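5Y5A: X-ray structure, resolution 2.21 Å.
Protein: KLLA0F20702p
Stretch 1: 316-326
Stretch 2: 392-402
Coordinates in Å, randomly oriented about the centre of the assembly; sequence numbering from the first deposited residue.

Stretch 1 (316-326) YILPLIGSHIF
Stretch 2, residues 392-402: TKFLEFIFKFF

Two helices of one chain lie side by side and run nearly antiparallel, their N-to-C directions 160° apart and their axes 10.2 Å apart at closest approach. Stretch 2 is helical throughout, 392-402, and belongs to a longer helix; stretch 1 is helical up to Ile-325, and Phe-326 (phi/psi -121/68) is the first residue to leave helical angles. As the numbering rises along stretch 1 it falls along stretch 2: Ile-317 faces Phe-401 (CA to CA 10.3 Å), Leu-320 faces Phe-397 (CA to CA 9.0 Å), and His-324 faces Phe-394 (CA to CA 6.1 Å). The backbones thus draw together toward the C-terminal end of the stretch 1 helix, and the side chains fill a gap that widens toward Ile-317.

At the narrow end His-324 (chi1 -82°, chi2 102°) is the principal bump of stretch 1, with 94 Å² covered by the other helix. Its flat ring can lie along the face of a neighbouring aromatic ring where the backbones come closest. It forms an offset stack with Phe-394 (chi1 t, chi2 16°), planes at 17° and centroids 4.7 Å apart; His-324 CG comes within 3.4 Å of Phe-394 CD1. His-324 CB also lies over the Phe-394 face, 3.8 Å from the ring centroid, a CH-pi contact. Beyond the stack, His-324 CE1 meets Phe-397 CB at 3.8 Å; the Phe-397 ring is nearly parallel to the imidazole but slid aside, so the two barely overlap. The imidazole is held from within its own helix: His-324 ND1 donates to Leu-320 O at 3.0 Å, an oxygen that also accepts from Ser-323 OG at 3.0 Å (Ser-323 chi1 p).

The CA-to-CB bond of Phe-394 points sideways, and its ring lies against stretch 1, where Ile-321 and Ile-325, one turn apart and both m,t, come up to it. Ile-321 CG2 lies 4.5 Å from Phe-394 CZ, and Ile-325 CG1 lies 4.3 Å from Phe-394 CE2. Branched aliphatic chains suit this site, presenting methyl and methylene groups to a broad apolar ring.

Where the backbones diverge, longer reach is needed. Phe-397 (chi1 t, chi2 71°) points toward stretch 1, and Leu-320 (m,t) points back, bringing Leu-320 CD1 to 3.8 Å from Phe-397 CZ. One turn further, extended Ile-317 (t,t) and Phe-401 (chi1 t, chi2 87°) make a looser contact, Ile-317 CD1 to Phe-401 CE1 at 4.4 Å.

No hydrogen bond crosses between the stretches. Backbone polar groups are largely paired within each helix, as in Ile-325 N to Ile-321 O (3.1 Å) and Phe-401 N to Phe-397 O (3.0 Å), leaving shape and aromatic contact to join the 391 Å² interface.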

# COMPACT_ATOMS: atom_id res chain seq x y z
N TYR A 316 0.68 -16.19 -8.58
CA TYR A 316 0.76 -17.53 -8.00
C TYR A 316 0.98 -17.50 -6.50
O TYR A 316 0.85 -18.53 -5.85
CB TYR A 316 1.85 -18.36 -8.68
CG TYR A 316 1.38 -18.97 -9.99
CD1 TYR A 316 0.31 -18.43 -10.67
CD2 TYR A 316 1.99 -20.11 -10.53
CE1 TYR A 316 -0.13 -18.96 -11.85
CE2 TYR A 316 1.54 -20.66 -11.73
CZ TYR A 316 0.47 -20.08 -12.38
OH TYR A 316 -0.00 -20.59 -13.58
N ILE A 317 1.27 -16.33 -5.94
CA ILE A 317 1.38 -16.24 -4.50
C ILE A 317 -0.03 -16.13 -3.89
O ILE A 317 -0.22 -16.38 -2.71
CB ILE A 317 2.26 -15.04 -4.05
CG1 ILE A 317 2.70 -15.22 -2.59
CG2 ILE A 317 1.53 -13.72 -4.27
CD1 ILE A 317 3.50 -14.04 -2.02
N LEU A 318 -0.99 -15.72 -4.69
CA LEU A 318 -2.33 -15.52 -4.22
C LEU A 318 -3.01 -16.75 -3.69
O LEU A 318 -3.52 -16.72 -2.61
CB LEU A 318 -3.16 -14.79 -5.24
CG LEU A 318 -2.62 -13.42 -5.59
CD1 LEU A 318 -3.45 -12.77 -6.66
CD2 LEU A 318 -2.56 -12.53 -4.39
N PRO A 319 -3.02 -17.84 -4.43
CA PRO A 319 -3.64 -19.05 -3.86
C PRO A 319 -2.94 -19.59 -2.61
O PRO A 319 -3.58 -20.29 -1.83
CB PRO A 319 -3.54 -20.07 -5.00
CG PRO A 319 -3.49 -19.24 -6.23
CD PRO A 319 -2.67 -18.04 -5.84
N LEU A 320 -1.66 -19.28 -2.44
CA LEU A 320 -0.92 -19.77 -1.29
C LEU A 320 -1.37 -19.02 -0.05
O LEU A 320 -1.63 -19.61 1.00
CB LEU A 320 0.58 -19.63 -1.51
CG LEU A 320 1.04 -20.29 -2.81
CD1 LEU A 320 2.51 -20.01 -3.09
CD2 LEU A 320 0.79 -21.80 -2.75
N ILE A 321 -1.45 -17.70 -0.18
CA ILE A 321 -1.97 -16.87 0.89
C ILE A 321 -3.45 -17.20 1.14
O ILE A 321 -3.87 -17.36 2.29
CB ILE A 321 -1.80 -15.39 0.53
CG1 ILE A 321 -0.32 -15.04 0.55
CG2 ILE A 321 -2.57 -14.51 1.52
CD1 ILE A 321 -0.00 -13.63 0.04
N GLY A 322 -4.21 -17.32 0.06
CA GLY A 322 -5.63 -17.65 0.15
C GLY A 322 -5.90 -18.91 0.95
O GLY A 322 -6.77 -18.94 1.81
N SER A 323 -5.12 -19.96 0.66
CA SER A 323 -5.33 -21.25 1.30
C SER A 323 -5.00 -21.24 2.80
O SER A 323 -5.54 -22.04 3.56
CB SER A 323 -4.52 -22.32 0.60
OG SER A 323 -3.13 -22.19 0.88
N HIS A 324 -4.12 -20.34 3.23
CA HIS A 324 -3.82 -20.23 4.65
C HIS A 324 -4.90 -19.44 5.39
O HIS A 324 -5.35 -19.84 6.47
CB HIS A 324 -2.45 -19.60 4.88
CG HIS A 324 -1.32 -20.57 4.75
ND1 HIS A 324 -0.52 -20.64 3.63
CD2 HIS A 324 -0.87 -21.53 5.60
CE1 HIS A 324 0.38 -21.60 3.80
NE2 HIS A 324 0.19 -22.15 4.98
N ILE A 325 -5.31 -18.31 4.82
CA ILE A 325 -6.33 -17.48 5.45
C ILE A 325 -7.73 -18.08 5.29
O ILE A 325 -8.49 -18.15 6.24
CB ILE A 325 -6.31 -16.05 4.89
CG1 ILE A 325 -4.90 -15.45 5.06
CG2 ILE A 325 -7.35 -15.18 5.60
CD1 ILE A 325 -4.84 -13.94 4.83
N PHE A 326 -8.05 -18.54 4.08
CA PHE A 326 -9.37 -19.08 3.77
C PHE A 326 -9.29 -20.53 3.29
O PHE A 326 -9.59 -20.80 2.12
CB PHE A 326 -10.06 -18.22 2.70
CG PHE A 326 -10.10 -16.75 3.02
CD1 PHE A 326 -11.06 -16.24 3.90
CD2 PHE A 326 -9.21 -15.87 2.43
CE1 PHE A 326 -11.12 -14.89 4.20
CE2 PHE A 326 -9.27 -14.51 2.72
CZ PHE A 326 -10.23 -14.02 3.61
N THR A 392 0.68 -21.23 12.97
CA THR A 392 2.09 -21.60 12.90
C THR A 392 2.48 -22.08 11.49
O THR A 392 3.57 -21.75 10.99
CB THR A 392 2.41 -22.71 13.94
OG1 THR A 392 2.12 -22.21 15.24
CG2 THR A 392 3.87 -23.14 13.87
N LYS A 393 1.59 -22.83 10.86
CA LYS A 393 1.82 -23.31 9.49
C LYS A 393 2.00 -22.14 8.51
O LYS A 393 2.80 -22.23 7.58
CB LYS A 393 0.67 -24.21 9.02
CG LYS A 393 0.63 -25.58 9.67
CD LYS A 393 1.82 -26.42 9.24
CE LYS A 393 1.75 -27.82 9.82
NZ LYS A 393 2.93 -28.63 9.38
N PHE A 394 1.25 -21.06 8.71
CA PHE A 394 1.35 -19.89 7.83
C PHE A 394 2.70 -19.21 8.03
O PHE A 394 3.36 -18.83 7.07
CB PHE A 394 0.20 -18.90 8.08
CG PHE A 394 0.07 -17.83 7.00
CD1 PHE A 394 0.68 -17.99 5.76
CD2 PHE A 394 -0.66 -16.68 7.24
CE1 PHE A 394 0.56 -17.02 4.77
CE2 PHE A 394 -0.79 -15.69 6.25
CZ PHE A 394 -0.17 -15.86 5.02
N LEU A 395 3.08 -19.04 9.29
CA LEU A 395 4.33 -18.40 9.65
C LEU A 395 5.51 -19.19 9.09
O LEU A 395 6.49 -18.62 8.60
CB LEU A 395 4.42 -18.26 11.17
CG LEU A 395 5.20 -17.11 11.81
CD1 LEU A 395 4.91 -15.79 11.14
CD2 LEU A 395 4.85 -17.05 13.29
N GLU A 396 5.39 -20.52 9.13
CA GLU A 396 6.41 -21.40 8.56
C GLU A 396 6.56 -21.15 7.06
O GLU A 396 7.68 -21.03 6.57
CB GLU A 396 6.06 -22.87 8.80
CG GLU A 396 6.30 -23.34 10.22
CD GLU A 396 5.83 -24.76 10.45
OE1 GLU A 396 5.32 -25.38 9.49
OE2 GLU A 396 5.97 -25.26 11.58
N PHE A 397 5.43 -21.07 6.35
CA PHE A 397 5.45 -20.80 4.92
C PHE A 397 6.09 -19.45 4.65
O PHE A 397 6.86 -19.28 3.71
CB PHE A 397 4.04 -20.83 4.31
CG PHE A 397 3.99 -20.29 2.91
CD1 PHE A 397 4.56 -20.99 1.86
CD2 PHE A 397 3.41 -19.05 2.65
CE1 PHE A 397 4.54 -20.48 0.55
CE2 PHE A 397 3.38 -18.53 1.36
CZ PHE A 397 3.95 -19.25 0.31
N ILE A 398 5.74 -18.47 5.47
CA ILE A 398 6.29 -17.13 5.30
C ILE A 398 7.81 -17.16 5.43
O ILE A 398 8.52 -16.58 4.60
CB ILE A 398 5.66 -16.14 6.30
CG1 ILE A 398 4.18 -15.96 5.96
CG2 ILE A 398 6.37 -14.80 6.27
CD1 ILE A 398 3.45 -14.99 6.82
N PHE A 399 8.32 -17.86 6.43
CA PHE A 399 9.77 -17.89 6.62
C PHE A 399 10.45 -18.78 5.58
O PHE A 399 11.61 -18.58 5.25
CB PHE A 399 10.11 -18.31 8.04
CG PHE A 399 10.10 -17.16 9.00
CD1 PHE A 399 8.91 -16.69 9.54
CD2 PHE A 399 11.27 -16.48 9.29
CE1 PHE A 399 8.90 -15.60 10.40
CE2 PHE A 399 11.26 -15.38 10.15
CZ PHE A 399 10.08 -14.95 10.71
N LYS A 400 9.70 -19.73 5.03
CA LYS A 400 10.18 -20.49 3.89
C LYS A 400 10.44 -19.54 2.72
O LYS A 400 11.46 -19.63 2.04
CB LYS A 400 9.17 -21.57 3.50
CG LYS A 400 9.63 -22.45 2.36
CD LYS A 400 8.63 -23.55 2.06
CE LYS A 400 9.14 -24.43 0.93
NZ LYS A 400 8.24 -25.59 0.66
N PHE A 401 9.50 -18.61 2.50
CA PHE A 401 9.61 -17.59 1.46
C PHE A 401 10.82 -16.68 1.70
O PHE A 401 11.57 -16.38 0.77
CB PHE A 401 8.33 -16.76 1.40
CG PHE A 401 8.25 -15.84 0.22
CD1 PHE A 401 7.75 -16.29 -0.99
CD2 PHE A 401 8.68 -14.52 0.32
CE1 PHE A 401 7.66 -15.44 -2.08
CE2 PHE A 401 8.60 -13.67 -0.78
CZ PHE A 401 8.09 -14.13 -1.97
N PHE A 402 10.98 -16.26 2.95
CA PHE A 402 12.15 -15.48 3.39
C PHE A 402 13.46 -16.16 3.03
O PHE A 402 14.31 -15.59 2.35
CB PHE A 402 12.13 -15.24 4.90
CG PHE A 402 11.12 -14.23 5.37
CD1 PHE A 402 10.19 -13.69 4.50
CD2 PHE A 402 11.12 -13.81 6.70
CE1 PHE A 402 9.27 -12.76 4.94
CE2 PHE A 402 10.20 -12.88 7.14
CZ PHE A 402 9.27 -12.35 6.26